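Local coordinates for protein halohydrin epoxidase A (Corynebacterium sp., PDB 4Z9F) that catalyses the release of hydrogen halide from vicinal halohydrins to form epoxides, at residues L171-F180 with I231-Y242; M1-H11 with G25-F35. The protein carries 1 engineered substitution. All coordinates share one frame; numbering follows the deposited sequence.

Overall arrangement
Both contacts join neighbouring strands of one seven-stranded parallel sheet with strand order 3-2-1-4-5-6-7, as in the short-chain dehydrogenase/reductase type of Rossmann fold. Contact 2 comes first in the chain and pairs the first two strands, 3-6 and 27-30. Contact 1 pairs the last two, 170-177 and 235-238. They lie on opposite sides of the chain's centre, about 20 Å between contact centres, with strands 73-79 and 127-132 between them. Their nearest atoms are about 7 Å apart. In reductase relatives the loop after the first strand borders the cofactor site; halohydrin lyases use no such cofactor. Residues 177-180 of contact 1 probably lie near the halide site, as in related halohydrin dehalogenases.

Contact 1 (L171-F180 with I231-Y242); sequences LLYAIGPNFF and IVGQFFAFTGGY
Phe180 and Phe238 meet near the carboxyl ends of two parallel strands. The edge of Phe238, its CG anti to its own N (chi1 -174°), points at the face of Phe180 in an offset edge-to-face pair, with planes at 85° and CE2 of Phe238 3.6 Å from CD2 of Phe180. CB of Phe238 lies 3.9 Å from CG2 of Ile175 on the same face of the sheet. Further back, CD1 of Tyr173 comes in the plane of the Phe236 ring, at its edge, 3.6 Å from CE1. On the face of Ala174, the Phe235 ring swings across to Gly176, with CE1 3.5 Å from the glycine CA. Past the strands, CE1 of Phe179 reaches one face of Tyr242, 3.8 Å from CG, in a T-shaped pair. ND2 of Asn178 lies 3.4 Å from CE1 of Tyr242 and donates to a water weakly bonded to the tyrosine OH. That OH is also bonded to Lys139. Residues 177-180 probably lie near the halide site, as in related halohydrin dehalogenases. Backbone bonds such as Gly176 N to Phe236 O (2.8 Å) join the last strand of the Rossmann-type sheet to its neighbour. This last strand is outermost within the chain, and Gln234 bonds Ala237 of the second subunit. Helix 213-224 covers Ile175, Pro177, Phe180 and Phe238; helix 147-165 packs on Ala174 and Phe235. Strand 127-132 flanks 170-177 on its other side.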
loop_
_atom_site.group_PDB
_atom_site.type_symbol
_atom_site.label_atom_id
_atom_site.label_comp_id
_atom_site.label_asym_id
_atom_site.label_seq_id
_atom_site.Cartn_x
_atom_site.Cartn_y
_atom_site.Cartn_z
ATOM N N LEU C 171 -4.111 21.856 -5.197
ATOM C CA LEU C 171 -3.675 20.496 -5.523
ATOM C C LEU C 171 -2.508 20.087 -4.630
ATOM O O LEU C 171 -1.442 20.716 -4.671
ATOM C CB LEU C 171 -3.280 20.403 -7.000
ATOM C CG LEU C 171 -4.307 20.980 -7.973
ATOM C CD1 LEU C 171 -3.812 20.842 -9.382
ATOM C CD2 LEU C 171 -5.642 20.273 -7.812
ATOM N N LEU C 172 -2.712 19.039 -3.822
ATOM C CA LEU C 172 -1.746 18.605 -2.824
ATOM C C LEU C 172 -0.993 17.373 -3.319
ATOM O O LEU C 172 -1.568 16.521 -4.009
ATOM C CB LEU C 172 -2.434 18.295 -1.488
ATOM C CG LEU C 172 -2.593 19.457 -0.495
ATOM C CD1 LEU C 172 -3.379 20.651 -1.055
ATOM C CD2 LEU C 172 -3.203 18.974 0.820
ATOM N N TYR C 173 0.298 17.293 -2.974
ATOM C CA TYR C 173 1.135 16.149 -3.332
ATOM C C TYR C 173 2.151 15.920 -2.224
ATOM O O TYR C 173 2.508 16.839 -1.484
ATOM C CB TYR C 173 1.909 16.340 -4.645
ATOM C CG TYR C 173 1.127 16.881 -5.819
ATOM C CD1 TYR C 173 0.593 16.022 -6.778
ATOM C CD2 TYR C 173 0.934 18.251 -5.979
ATOM C CE1 TYR C 173 -0.120 16.505 -7.852
ATOM C CE2 TYR C 173 0.231 18.747 -7.054
ATOM C CZ TYR C 173 -0.301 17.871 -7.985
ATOM O OH TYR C 173 -0.999 18.358 -9.066
ATOM N N ALA C 174 2.633 14.684 -2.127
ATOM C CA ALA C 174 3.735 14.357 -1.236
ATOM C C ALA C 174 4.863 13.735 -2.044
ATOM O O ALA C 174 4.626 12.915 -2.933
ATOM C CB ALA C 174 3.299 13.411 -0.112
ATOM N N ILE C 175 6.087 14.159 -1.762
ATOM C CA ILE C 175 7.274 13.550 -2.341
ATOM C C ILE C 175 8.037 12.875 -1.216
ATOM O O ILE C 175 8.220 13.462 -0.138
ATOM C CB ILE C 175 8.143 14.581 -3.078
ATOM C CG1 ILE C 175 7.318 15.283 -4.154
ATOM C CG2 ILE C 175 9.365 13.896 -3.691
ATOM C CD1 ILE C 175 8.049 16.396 -4.885
ATOM N N GLY C 176 8.443 11.623 -1.448
ATOM C CA GLY C 176 9.144 10.844 -0.455
ATOM C C GLY C 176 10.538 10.477 -0.919
ATOM O O GLY C 176 10.761 9.435 -1.553
ATOM N N PRO C 177 11.509 11.337 -0.619
ATOM C CA PRO C 177 12.875 11.106 -1.099
ATOM C C PRO C 177 13.640 10.120 -0.230
ATOM O O PRO C 177 13.391 9.975 0.967
ATOM C CB PRO C 177 13.528 12.499 -1.028
ATOM C CG PRO C 177 12.423 13.467 -0.624
ATOM C CD PRO C 177 11.375 12.635 0.064
ATOM N N ASN C 178 14.596 9.452 -0.877
ATOM C CA ASN C 178 15.703 8.736 -0.249
ATOM C C ASN C 178 16.812 8.664 -1.290
ATOM O O ASN C 178 16.554 8.742 -2.493
ATOM C CB ASN C 178 15.301 7.326 0.231
ATOM C CG ASN C 178 16.235 6.777 1.318
ATOM O OD1 ASN C 178 17.198 7.439 1.736
ATOM N ND2 ASN C 178 15.950 5.556 1.783
ATOM N N PHE C 179 18.052 8.516 -0.817
ATOM C CA PHE C 179 19.208 8.510 -1.710
ATOM C C PHE C 179 19.176 9.701 -2.656
ATOM O O PHE C 179 19.499 9.602 -3.836
ATOM C CB PHE C 179 19.289 7.189 -2.466
ATOM C CG PHE C 179 19.431 6.005 -1.554
ATOM C CD1 PHE C 179 18.360 5.163 -1.312
ATOM C CD2 PHE C 179 20.634 5.760 -0.913
ATOM C CE1 PHE C 179 18.497 4.078 -0.469
ATOM C CE2 PHE C 179 20.776 4.669 -0.066
ATOM C CZ PHE C 179 19.708 3.833 0.154
ATOM N N PHE C 180 18.759 10.842 -2.118
ATOM C CA PHE C 180 18.609 12.089 -2.857
ATOM C C PHE C 180 19.769 13.004 -2.482
ATOM O O PHE C 180 19.938 13.334 -1.305
ATOM C CB PHE C 180 17.254 12.708 -2.507
ATOM C CG PHE C 180 17.123 14.149 -2.860
ATOM C CD1 PHE C 180 16.510 15.031 -1.980
ATOM C CD2 PHE C 180 17.585 14.621 -4.077
ATOM C CE1 PHE C 180 16.365 16.371 -2.313
ATOM C CE2 PHE C 180 17.461 15.965 -4.402
ATOM C CZ PHE C 180 16.857 16.831 -3.520
ATOM N N ILE C 231 -3.076 13.688 -11.285
ATOM C CA ILE C 231 -2.269 12.850 -10.395
ATOM C C ILE C 231 -2.283 13.456 -8.989
ATOM O O ILE C 231 -1.558 13.018 -8.092
ATOM C CB ILE C 231 -0.834 12.660 -10.937
ATOM C CG1 ILE C 231 -0.073 13.984 -11.004
ATOM C CG2 ILE C 231 -0.862 12.044 -12.326
ATOM C CD1 ILE C 231 1.306 13.844 -11.605
ATOM N N VAL C 232 -3.166 14.437 -8.777
ATOM C CA VAL C 232 -3.283 15.092 -7.477
ATOM C C VAL C 232 -3.539 14.098 -6.347
ATOM O O VAL C 232 -4.271 13.111 -6.498
ATOM C CB VAL C 232 -4.409 16.141 -7.529
ATOM C CG1 VAL C 232 -5.745 15.477 -7.831
ATOM C CG2 VAL C 232 -4.498 16.919 -6.216
ATOM N N GLY C 233 -2.958 14.379 -5.188
ATOM C CA GLY C 233 -3.399 13.745 -3.960
ATOM C C GLY C 233 -2.720 12.441 -3.608
ATOM O O GLY C 233 -3.247 11.686 -2.774
ATOM N N GLN C 234 -1.550 12.172 -4.174
ATOM C CA GLN C 234 -0.828 10.943 -3.894
ATOM C C GLN C 234 0.626 11.241 -3.547
ATOM O O GLN C 234 1.124 12.364 -3.686
ATOM C CB GLN C 234 -0.894 9.975 -5.080
ATOM C CG GLN C 234 -0.157 10.437 -6.334
ATOM C CD GLN C 234 -0.420 9.536 -7.521
ATOM O OE1 GLN C 234 -0.141 8.334 -7.476
ATOM N NE2 GLN C 234 -0.972 10.105 -8.597
ATOM N N PHE C 235 1.289 10.186 -3.100
ATOM C CA PHE C 235 2.692 10.167 -2.716
ATOM C C PHE C 235 3.545 9.677 -3.885
ATOM O O PHE C 235 3.189 8.701 -4.559
ATOM C CB PHE C 235 2.828 9.251 -1.487
ATOM C CG PHE C 235 4.244 8.884 -1.098
ATOM C CD1 PHE C 235 4.887 9.540 -0.052
ATOM C CD2 PHE C 235 4.895 7.818 -1.717
ATOM C CE1 PHE C 235 6.178 9.150 0.352
ATOM C CE2 PHE C 235 6.181 7.450 -1.343
ATOM C CZ PHE C 235 6.822 8.111 -0.297
ATOM N N PHE C 236 4.674 10.349 -4.117
ATOM C CA PHE C 236 5.635 9.967 -5.152
ATOM C C PHE C 236 6.964 9.619 -4.496
ATOM O O PHE C 236 7.590 10.474 -3.857
ATOM C CB PHE C 236 5.856 11.086 -6.178
ATOM C CG PHE C 236 4.594 11.567 -6.846
ATOM C CD1 PHE C 236 4.103 12.836 -6.591
ATOM C CD2 PHE C 236 3.900 10.747 -7.716
ATOM C CE1 PHE C 236 2.936 13.280 -7.190
ATOM C CE2 PHE C 236 2.734 11.189 -8.334
ATOM C CZ PHE C 236 2.256 12.458 -8.068
ATOM N N ALA C 237 7.397 8.375 -4.655
ATOM C CA ALA C 237 8.744 8.014 -4.244
ATOM C C ALA C 237 9.758 8.714 -5.141
ATOM O O ALA C 237 9.568 8.823 -6.352
ATOM C CB ALA C 237 8.940 6.500 -4.321
ATOM N N PHE C 238 10.843 9.195 -4.539
ATOM C CA PHE C 238 11.959 9.797 -5.275
ATOM C C PHE C 238 13.198 9.107 -4.716
ATOM O O PHE C 238 13.930 9.672 -3.909
ATOM C CB PHE C 238 11.988 11.333 -5.107
ATOM C CG PHE C 238 13.033 12.029 -5.944
ATOM C CD1 PHE C 238 12.730 12.501 -7.205
ATOM C CD2 PHE C 238 14.319 12.220 -5.450
ATOM C CE1 PHE C 238 13.693 13.142 -7.976
ATOM C CE2 PHE C 238 15.290 12.852 -6.213
ATOM C CZ PHE C 238 14.972 13.320 -7.476
ATOM N N THR C 239 13.405 7.849 -5.128
ATOM C CA THR C 239 14.362 6.976 -4.458
ATOM C C THR C 239 15.256 6.196 -5.411
ATOM O O THR C 239 16.022 5.352 -4.935
ATOM C CB THR C 239 13.635 5.955 -3.555
ATOM O OG1 THR C 239 12.948 4.989 -4.373
ATOM C CG2 THR C 239 12.637 6.639 -2.613
ATOM N N GLY C 240 15.145 6.404 -6.722
ATOM C CA GLY C 240 15.878 5.621 -7.697
ATOM C C GLY C 240 15.448 4.170 -7.774
ATOM O O GLY C 240 16.255 3.313 -8.146
ATOM N N GLY C 241 14.193 3.864 -7.430
ATOM C CA GLY C 241 13.731 2.488 -7.452
ATOM C C GLY C 241 13.911 1.729 -6.154
ATOM O O GLY C 241 13.595 0.527 -6.104
ATOM N N TYR C 242 14.433 2.376 -5.118
ATOM C CA TYR C 242 14.524 1.744 -3.804
ATOM C C TYR C 242 13.135 1.381 -3.281
ATOM O O TYR C 242 12.913 0.277 -2.776
ATOM C CB TYR C 242 15.256 2.682 -2.851
ATOM C CG TYR C 242 15.311 2.231 -1.411
ATOM C CD1 TYR C 242 14.620 2.927 -0.427
ATOM C CD2 TYR C 242 16.096 1.149 -1.027
ATOM C CE1 TYR C 242 14.681 2.545 0.896
ATOM C CE2 TYR C 242 16.166 0.756 0.306
ATOM C CZ TYR C 242 15.453 1.459 1.259
ATOM O OH TYR C 242 15.512 1.078 2.584
HETATM O O HOH W 1 17.759 3.284 3.153
#

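Contact 2 (M1-H11 with G25-F35); sequences MKIALVTHARH and GYTVVCHDASF. Engineered in segment 25-35: Ser34 (natural residue Thr).
Lys2 to Val6 and Thr27 to His31 exchange a ladder of parallel backbone bonds, with strand axes 29° apart. At its start CB of Lys2 sits over one face of Tyr26, 3.7 Å from the ring centroid, a CH-pi contact. CG2 of Val6 meets CG1 of Val28 at 3.7 Å on the face of Ala4. Beyond the strands, ND1 of His31 accepts from His8 N at 3.0 Å, nearly straight and in the ring plane. This bond would fix the ring's rotation and needs ND1 unprotonated. CE1 of His31 then stands over the centre of the His8 ring, planes at 87°. Asp32 OD1 takes the N and OG of Ser34, an engineered residue, the former bond making an Asx turn. Arg10, bent at chi3 (77°), brings NH1 to donate to Ser34 OG at 2.8 Å; NH1 also forms a salt bridge with Glu40. One water joins His11 NE2 to Asp32 OD1. The pair belongs to a right-handed beta-alpha-beta unit, whose helix 14-23 packs on Ala4, Val28 and Cys30. Helix 62-67 meets Leu5, Val29 and His31, while strands 73-79 and 52-53 flank the pair.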
loop_
_atom_site.group_PDB
_atom_site.type_symbol
_atom_site.label_atom_id
_atom_site.label_comp_id
_atom_site.label_asym_id
_atom_site.label_seq_id
_atom_site.Cartn_x
_atom_site.Cartn_y
_atom_site.Cartn_z
ATOM N N MET C 1 4.998 37.456 -12.788
ATOM C CA MET C 1 5.782 36.328 -12.303
ATOM C C MET C 1 5.018 35.564 -11.232
ATOM O O MET C 1 4.381 36.164 -10.356
ATOM C CB MET C 1 7.130 36.802 -11.748
ATOM C CG MET C 1 8.141 37.192 -12.815
ATOM S SD MET C 1 9.723 37.688 -12.109
ATOM C CE MET C 1 10.583 36.113 -12.030
ATOM N N LYS C 2 5.087 34.234 -11.309
ATOM C CA LYS C 2 4.439 33.394 -10.316
ATOM C C LYS C 2 5.217 33.433 -9.010
ATOM O O LYS C 2 6.448 33.499 -9.001
ATOM C CB LYS C 2 4.326 31.957 -10.831
ATOM C CG LYS C 2 3.472 31.832 -12.083
ATOM C CD LYS C 2 3.379 30.399 -12.584
ATOM C CE LYS C 2 2.323 30.263 -13.676
ATOM N NZ LYS C 2 2.347 28.916 -14.317
ATOM N N ILE C 3 4.491 33.400 -7.900
ATOM C CA ILE C 3 5.092 33.414 -6.572
ATOM C C ILE C 3 5.087 31.996 -6.031
ATOM O O ILE C 3 4.074 31.287 -6.132
ATOM C CB ILE C 3 4.340 34.354 -5.619
ATOM C CG1 ILE C 3 3.989 35.675 -6.326
ATOM C CG2 ILE C 3 5.163 34.589 -4.367
ATOM C CD1 ILE C 3 5.165 36.367 -6.947
ATOM N N ALA C 4 6.215 31.581 -5.464
ATOM C CA ALA C 4 6.313 30.333 -4.727
ATOM C C ALA C 4 6.816 30.619 -3.324
ATOM O O ALA C 4 7.589 31.561 -3.100
ATOM C CB ALA C 4 7.248 29.330 -5.421
ATOM N N LEU C 5 6.334 29.826 -2.375
ATOM C CA LEU C 5 6.816 29.829 -1.007
ATOM C C LEU C 5 7.526 28.500 -0.773
ATOM O O LEU C 5 6.978 27.444 -1.102
ATOM C CB LEU C 5 5.668 30.014 -0.016
ATOM C CG LEU C 5 5.977 29.733 1.457
ATOM C CD1 LEU C 5 7.038 30.692 2.007
ATOM C CD2 LEU C 5 4.710 29.783 2.294
ATOM N N VAL C 6 8.757 28.563 -0.264
ATOM C CA VAL C 6 9.561 27.380 0.048
ATOM C C VAL C 6 10.014 27.498 1.494
ATOM O O VAL C 6 10.678 28.475 1.861
ATOM C CB VAL C 6 10.781 27.242 -0.880
ATOM C CG1 VAL C 6 11.652 26.048 -0.443
ATOM C CG2 VAL C 6 10.350 27.128 -2.349
ATOM N N THR C 7 9.657 26.518 2.317
ATOM C CA THR C 7 10.095 26.552 3.698
ATOM C C THR C 7 11.465 25.882 3.826
ATOM O O THR C 7 11.911 25.151 2.935
ATOM C CB THR C 7 9.078 25.870 4.604
ATOM O OG1 THR C 7 8.919 24.509 4.188
ATOM C CG2 THR C 7 7.738 26.579 4.511
ATOM N N HIS C 8 12.132 26.163 4.941
ATOM C CA HIS C 8 13.458 25.611 5.256
ATOM C C HIS C 8 14.366 25.611 4.028
ATOM O O HIS C 8 14.949 24.594 3.644
ATOM C CB HIS C 8 13.319 24.212 5.851
ATOM C CG HIS C 8 12.554 24.182 7.136
ATOM N ND1 HIS C 8 13.087 24.617 8.331
ATOM C CD2 HIS C 8 11.299 23.758 7.416
ATOM C CE1 HIS C 8 12.193 24.461 9.291
ATOM N NE2 HIS C 8 11.101 23.939 8.764
ATOM N N ALA C 9 14.489 26.797 3.411
ATOM C CA ALA C 9 15.040 26.912 2.066
ATOM C C ALA C 9 16.498 26.482 1.964
ATOM O O ALA C 9 16.977 26.225 0.853
ATOM C CB ALA C 9 14.900 28.351 1.562
ATOM N N ARG C 10 17.222 26.401 3.073
ATOM C CA ARG C 10 18.633 26.041 3.017
ATOM C C ARG C 10 18.876 24.561 3.279
ATOM O O ARG C 10 20.035 24.132 3.330
ATOM C CB ARG C 10 19.421 26.897 4.007
ATOM C CG ARG C 10 19.267 28.385 3.709
ATOM C CD ARG C 10 19.903 29.242 4.766
ATOM N NE ARG C 10 21.352 29.279 4.637
ATOM C CZ ARG C 10 22.132 30.099 5.332
ATOM N NH1 ARG C 10 21.590 30.947 6.198
ATOM N NH2 ARG C 10 23.447 30.072 5.158
ATOM N N HIS C 11 17.817 23.767 3.418
ATOM C CA HIS C 11 17.940 22.404 3.903
ATOM C C HIS C 11 17.142 21.456 3.019
ATOM O O HIS C 11 16.285 21.880 2.237
ATOM C CB HIS C 11 17.462 22.307 5.352
ATOM C CG HIS C 11 18.214 23.201 6.285
ATOM N ND1 HIS C 11 19.407 22.831 6.865
ATOM C CD2 HIS C 11 17.956 24.457 6.719
ATOM C CE1 HIS C 11 19.851 23.819 7.623
ATOM N NE2 HIS C 11 18.986 24.816 7.555
ATOM N N GLY C 25 10.943 30.719 -13.795
ATOM C CA GLY C 25 10.268 31.993 -13.911
ATOM C C GLY C 25 9.556 32.491 -12.675
ATOM O O GLY C 25 8.897 33.535 -12.749
ATOM N N TYR C 26 9.665 31.793 -11.549
ATOM C CA TYR C 26 9.008 32.211 -10.319
ATOM C C TYR C 26 9.846 33.223 -9.542
ATOM O O TYR C 26 11.078 33.223 -9.586
ATOM C CB TYR C 26 8.744 31.016 -9.397
ATOM C CG TYR C 26 7.656 30.053 -9.840
ATOM C CD1 TYR C 26 7.799 29.303 -10.992
ATOM C CD2 TYR C 26 6.512 29.867 -9.073
ATOM C CE1 TYR C 26 6.821 28.405 -11.398
ATOM C CE2 TYR C 26 5.527 28.969 -9.465
ATOM C CZ TYR C 26 5.696 28.240 -10.635
ATOM O OH TYR C 26 4.734 27.345 -11.055
ATOM N N THR C 27 9.155 34.063 -8.785
ATOM C CA THR C 27 9.752 34.713 -7.633
ATOM C C THR C 27 9.579 33.765 -6.455
ATOM O O THR C 27 8.449 33.409 -6.098
ATOM C CB THR C 27 9.094 36.067 -7.364
ATOM O OG1 THR C 27 9.259 36.894 -8.517
ATOM C CG2 THR C 27 9.731 36.749 -6.163
ATOM N N VAL C 28 10.687 33.334 -5.873
ATOM C CA VAL C 28 10.654 32.355 -4.799
ATOM C C VAL C 28 10.836 33.081 -3.475
ATOM O O VAL C 28 11.932 33.559 -3.160
ATOM C CB VAL C 28 11.713 31.266 -4.997
ATOM C CG1 VAL C 28 11.561 30.214 -3.914
ATOM C CG2 VAL C 28 11.576 30.653 -6.402
ATOM N N VAL C 29 9.760 33.150 -2.696
ATOM C CA VAL C 29 9.791 33.680 -1.337
ATOM C C VAL C 29 10.162 32.547 -0.380
ATOM O O VAL C 29 9.525 31.488 -0.386
ATOM C CB VAL C 29 8.427 34.287 -0.967
ATOM C CG1 VAL C 29 8.447 34.807 0.433
ATOM C CG2 VAL C 29 8.048 35.373 -1.955
ATOM N N CYS C 30 11.177 32.773 0.458
ATOM C CA CYS C 30 11.846 31.704 1.192
ATOM C C CYS C 30 11.775 31.905 2.698
ATOM O O CYS C 30 11.990 33.013 3.199
ATOM C CB CYS C 30 13.318 31.607 0.769
ATOM S SG CYS C 30 13.525 31.177 -0.951
ATOM N N HIS C 31 11.496 30.816 3.414
ATOM C CA HIS C 31 11.572 30.764 4.862
ATOM C C HIS C 31 12.777 29.924 5.260
ATOM O O HIS C 31 13.149 28.976 4.561
ATOM C CB HIS C 31 10.285 30.184 5.467
ATOM C CG HIS C 31 10.477 29.474 6.774
ATOM N ND1 HIS C 31 10.901 28.163 6.858
ATOM C CD2 HIS C 31 10.266 29.881 8.049
ATOM C CE1 HIS C 31 10.961 27.802 8.126
ATOM N NE2 HIS C 31 10.578 28.826 8.872
ATOM N N ASP C 32 13.395 30.295 6.378
ATOM C CA ASP C 32 14.461 29.498 6.970
ATOM C C ASP C 32 14.654 29.961 8.405
ATOM O O ASP C 32 14.402 31.125 8.732
ATOM C CB ASP C 32 15.763 29.609 6.171
ATOM C CG ASP C 32 16.786 28.546 6.565
ATOM O OD1 ASP C 32 17.786 28.893 7.236
ATOM O OD2 ASP C 32 16.584 27.357 6.209
ATOM N N ALA C 33 15.074 29.033 9.266
ATOM C CA ALA C 33 15.318 29.394 10.661
ATOM C C ALA C 33 16.391 30.466 10.776
ATOM O O ALA C 33 16.333 31.312 11.678
ATOM C CB ALA C 33 15.719 28.161 11.469
ATOM N N SER C 34 17.367 30.454 9.867
ATOM C CA SER C 34 18.472 31.398 9.950
ATOM C C SER C 34 18.053 32.803 9.557
ATOM O O SER C 34 18.794 33.756 9.816
ATOM C CB SER C 34 19.621 30.939 9.058
ATOM O OG SER C 34 19.275 31.066 7.690
ATOM N N PHE C 35 16.897 32.950 8.925
ATOM C CA PHE C 35 16.451 34.259 8.475
ATOM C C PHE C 35 15.922 35.118 9.613
ATOM O O PHE C 35 15.495 36.250 9.368
ATOM C CB PHE C 35 15.385 34.105 7.387
ATOM C CG PHE C 35 15.904 33.521 6.098
ATOM C CD1 PHE C 35 15.028 33.194 5.069
ATOM C CD2 PHE C 35 17.257 33.288 5.913
ATOM C CE1 PHE C 35 15.498 32.659 3.870
ATOM C CE2 PHE C 35 17.728 32.748 4.726
ATOM C CZ PHE C 35 16.847 32.430 3.704
HETATM O O HOH W 2 15.256 26.314 8.778
HETATM O O HOH W 3 19.480 27.393 8.658
#